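Local coordinates for Myo-inositol-1-phosphate synthase-related protein (Thermotoga maritima MSB8, PDB 3CIN) that binds nicotinamide-adenine-dinucleotide in a Rossmann-type domain and belongs to the myo-inositol-1-phosphate synthase family, at residues Val99-Val104 / Asn164-Leu169. Numbering follows the deposited sequence.
Sequences VHLGSV and NDKERL. With NAD (nicotinamide-adenine-dinucleotide), chain F.
L101 and K166 bring the two backbones nearest, with CA atoms 6.6 Å apart, where a type II' beta turn from H100 to S103, closed by S103 N on H100 O, meets the loop 164-169, whose residues 166-168 have helical phi/psi. L101 sits at the second position of that turn. In the conformer described, its CG lies anti to the carbonyl carbon (chi1 -71°), and the two methyls split: CD2 packs 3.6 Å from K166 CB and also reaches K166 O, whereas CD1 stands 4.3 Å from L169 CB beside the L169 carbonyl. The polar link runs through a water, which accepts from G102 N at 3.0 Å and donates to L169 O at 2.9 Å. H100 ND1 donates a hydrogen bond to L101 O (2.8 Å, N-H...O 161°), arriving in the carbonyl plane on a lone pair, which probably helps hold the turn's shape. On the turn's cofactor side, V99 O (2.8 Å) and S103 OG (3.1 Å) both accept from N6A of NAD, a two-acceptor grip on the adenine amino group, while V104 CG1 touches C8A. K166 extends away, its NZ bonded to E115 O. The contact thus joins the loop after strand 96-97 to the connection between helices 154-162 and 171-186, with V174 of helix 171-186 touching both L101 and L169.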
loop_
_atom_site.group_PDB
_atom_site.type_symbol
_atom_site.label_atom_id
_atom_site.label_comp_id
_atom_site.label_asym_id
_atom_site.label_seq_id
_atom_site.Cartn_x
_atom_site.Cartn_y
_atom_site.Cartn_z
ATOM N N VAL A 99 -23.032 26.827 -24.741
ATOM C CA VAL A 99 -22.085 27.927 -24.866
ATOM C C VAL A 99 -20.726 27.391 -24.450
ATOM O O VAL A 99 -20.611 26.751 -23.395
ATOM C CB VAL A 99 -22.516 29.125 -23.959
ATOM C CG1 VAL A 99 -23.824 29.699 -24.426
ATOM C CG2 VAL A 99 -22.674 28.745 -22.545
ATOM N N HIS A 100 -19.692 27.645 -25.238
ATOM C CA HIS A 100 -18.404 26.968 -25.012
ATOM C C HIS A 100 -17.426 27.749 -24.193
ATOM O O HIS A 100 -16.702 27.193 -23.371
ATOM C CB HIS A 100 -17.733 26.456 -26.312
ATOM C CG HIS A 100 -17.409 27.498 -27.336
ATOM N ND1 HIS A 100 -16.272 28.275 -27.280
ATOM C CD2 HIS A 100 -18.044 27.845 -28.483
ATOM C CE1 HIS A 100 -16.237 29.083 -28.326
ATOM N NE2 HIS A 100 -17.295 28.832 -29.080
ATOM N N LEU A 101 -17.390 29.049 -24.438
ATOM C CA LEU A 101 -16.329 29.893 -23.921
ATOM C C LEU A 101 -14.977 29.168 -24.000
ATOM O O LEU A 101 -14.618 28.659 -25.067
ATOM C CB LEU A 101 -16.690 30.383 -22.532
ATOM C CG LEU A 101 -17.828 31.401 -22.621
ATOM C CD1 LEU A 101 -18.505 31.495 -21.307
ATOM C CD2 LEU A 101 -17.273 32.756 -23.062
ATOM N N GLY A 102 -14.226 29.087 -22.921
ATOM C CA GLY A 102 -12.888 28.469 -23.029
ATOM C C GLY A 102 -12.817 26.984 -22.715
ATOM O O GLY A 102 -11.732 26.429 -22.574
ATOM N N SER A 103 -13.978 26.339 -22.546
ATOM C CA SER A 103 -14.020 25.042 -21.861
ATOM C C SER A 103 -13.106 23.954 -22.449
ATOM O O SER A 103 -12.368 23.316 -21.710
ATOM C CB SER A 103 -15.431 24.474 -21.935
ATOM O OG SER A 103 -16.332 25.168 -21.066
ATOM N N VAL A 104 -13.244 23.767 -23.750
ATOM C CA VAL A 104 -12.568 22.670 -24.487
ATOM C C VAL A 104 -11.378 23.106 -25.359
ATOM O O VAL A 104 -10.886 22.355 -26.205
ATOM C CB VAL A 104 -13.584 21.815 -25.248
ATOM C CG1 VAL A 104 -14.712 21.330 -24.285
ATOM C CG2 VAL A 104 -14.185 22.549 -26.462
ATOM N N ASN A 164 -20.666 41.405 -22.628
ATOM C CA ASN A 164 -20.232 40.293 -23.480
ATOM C C ASN A 164 -18.767 39.939 -23.200
ATOM O O ASN A 164 -17.957 39.781 -24.128
ATOM C CB ASN A 164 -20.428 40.654 -24.954
ATOM C CG ASN A 164 -20.369 39.444 -25.875
ATOM O OD1 ASN A 164 -20.703 38.330 -25.480
ATOM N ND2 ASN A 164 -19.961 39.672 -27.135
ATOM N N ASP A 165 -18.422 39.900 -21.917
ATOM C CA ASP A 165 -17.018 39.799 -21.502
ATOM C C ASP A 165 -16.610 38.315 -21.449
ATOM O O ASP A 165 -16.435 37.682 -20.370
ATOM C CB ASP A 165 -16.771 40.517 -20.158
ATOM C CG ASP A 165 -15.278 40.682 -19.824
ATOM O OD1 ASP A 165 -14.420 40.128 -20.562
ATOM O OD2 ASP A 165 -14.961 41.357 -18.794
ATOM N N LYS A 166 -16.409 37.776 -22.638
ATOM C CA LYS A 166 -16.136 36.364 -22.795
ATOM C C LYS A 166 -14.834 35.952 -22.137
ATOM O O LYS A 166 -14.783 34.877 -21.525
ATOM C CB LYS A 166 -16.109 35.994 -24.277
ATOM C CG LYS A 166 -17.432 36.069 -24.947
ATOM C CD LYS A 166 -17.242 35.742 -26.447
ATOM C CE LYS A 166 -18.264 36.353 -27.324
ATOM N NZ LYS A 166 -18.184 35.780 -28.718
ATOM N N GLU A 167 -13.805 36.793 -22.202
ATOM C CA GLU A 167 -12.521 36.467 -21.581
ATOM C C GLU A 167 -12.629 36.344 -20.067
ATOM O O GLU A 167 -11.805 35.661 -19.438
ATOM C CB GLU A 167 -11.458 37.532 -21.907
ATOM N N ARG A 168 -13.640 36.988 -19.473
ATOM C CA ARG A 168 -13.811 36.970 -17.990
ATOM C C ARG A 168 -14.577 35.748 -17.445
ATOM O O ARG A 168 -14.390 35.348 -16.308
ATOM C CB ARG A 168 -14.563 38.248 -17.582
ATOM C CG ARG A 168 -14.850 38.407 -16.091
ATOM C CD ARG A 168 -13.603 38.461 -15.253
ATOM N NE ARG A 168 -13.824 38.464 -13.805
ATOM C CZ ARG A 168 -14.041 37.384 -13.064
ATOM N NH1 ARG A 168 -14.114 36.169 -13.612
ATOM N NH2 ARG A 168 -14.190 37.515 -11.759
ATOM N N LEU A 169 -15.473 35.199 -18.255
ATOM C CA LEU A 169 -16.459 34.238 -17.810
ATOM C C LEU A 169 -16.105 32.810 -18.201
ATOM O O LEU A 169 -15.400 32.591 -19.190
ATOM C CB LEU A 169 -17.788 34.584 -18.431
ATOM C CG LEU A 169 -18.525 35.749 -17.760
ATOM C CD1 LEU A 169 -19.517 36.368 -18.722
ATOM C CD2 LEU A 169 -19.221 35.273 -16.488
HETATM P PA NAD F . -15.872 14.504 -19.500
HETATM O O1A NAD F . -16.006 13.038 -19.816
HETATM O O2A NAD F . -14.810 15.159 -20.328
HETATM O O5B NAD F . -17.247 15.147 -19.898
HETATM C C5B NAD F . -17.391 16.563 -19.980
HETATM C C4B NAD F . -18.434 16.846 -21.047
HETATM O O4B NAD F . -18.777 18.222 -20.999
HETATM C C3B NAD F . -17.991 16.550 -22.475
HETATM O O3B NAD F . -19.008 15.879 -23.200
HETATM C C2B NAD F . -17.743 17.932 -23.066
HETATM O O2B NAD F . -17.781 17.932 -24.467
HETATM C C1B NAD F . -18.820 18.725 -22.359
HETATM N N9A NAD F . -18.603 20.173 -22.305
HETATM C C8A NAD F . -17.371 20.781 -22.085
HETATM N N7A NAD F . -17.618 22.131 -21.965
HETATM C C5A NAD F . -18.966 22.332 -22.130
HETATM C C6A NAD F . -19.744 23.490 -22.201
HETATM N N6A NAD F . -19.227 24.744 -22.002
HETATM N N1A NAD F . -21.108 23.325 -22.341
HETATM C C2A NAD F . -21.652 22.062 -22.486
HETATM N N3A NAD F . -20.888 20.914 -22.500
HETATM C C4A NAD F . -19.561 21.083 -22.328
HETATM O O3 NAD F . -15.633 14.730 -17.960
HETATM P PN NAD F . -16.303 13.912 -16.788
HETATM O O1N NAD F . -15.307 12.915 -16.298
HETATM O O2N NAD F . -17.708 13.549 -17.133
HETATM O O5D NAD F . -16.341 15.017 -15.642
HETATM C C5D NAD F . -17.284 16.063 -15.697
HETATM C C4D NAD F . -16.984 17.136 -14.656
HETATM O O4D NAD F . -17.201 16.592 -13.383
HETATM C C3D NAD F . -15.575 17.708 -14.675
HETATM O O3D NAD F . -15.617 19.126 -14.370
HETATM C C2D NAD F . -14.939 16.992 -13.494
HETATM O O2D NAD F . -13.886 17.761 -12.904
HETATM C C1D NAD F . -16.122 16.930 -12.553
HETATM N N1N NAD F . -15.968 15.916 -11.512
HETATM C C2N NAD F . -15.825 14.632 -11.851
HETATM C C3N NAD F . -15.718 13.726 -10.761
HETATM C C7N NAD F . -15.817 12.303 -11.072
HETATM O O7N NAD F . -15.887 11.982 -12.399
HETATM N N7N NAD F . -15.842 11.399 -10.080
HETATM C C4N NAD F . -15.738 14.138 -9.443
HETATM C C5N NAD F . -15.871 15.461 -9.135
HETATM C C6N NAD F . -16.007 16.348 -10.212
HETATM O O HOH W 1 -13.750 30.491 -20.351
#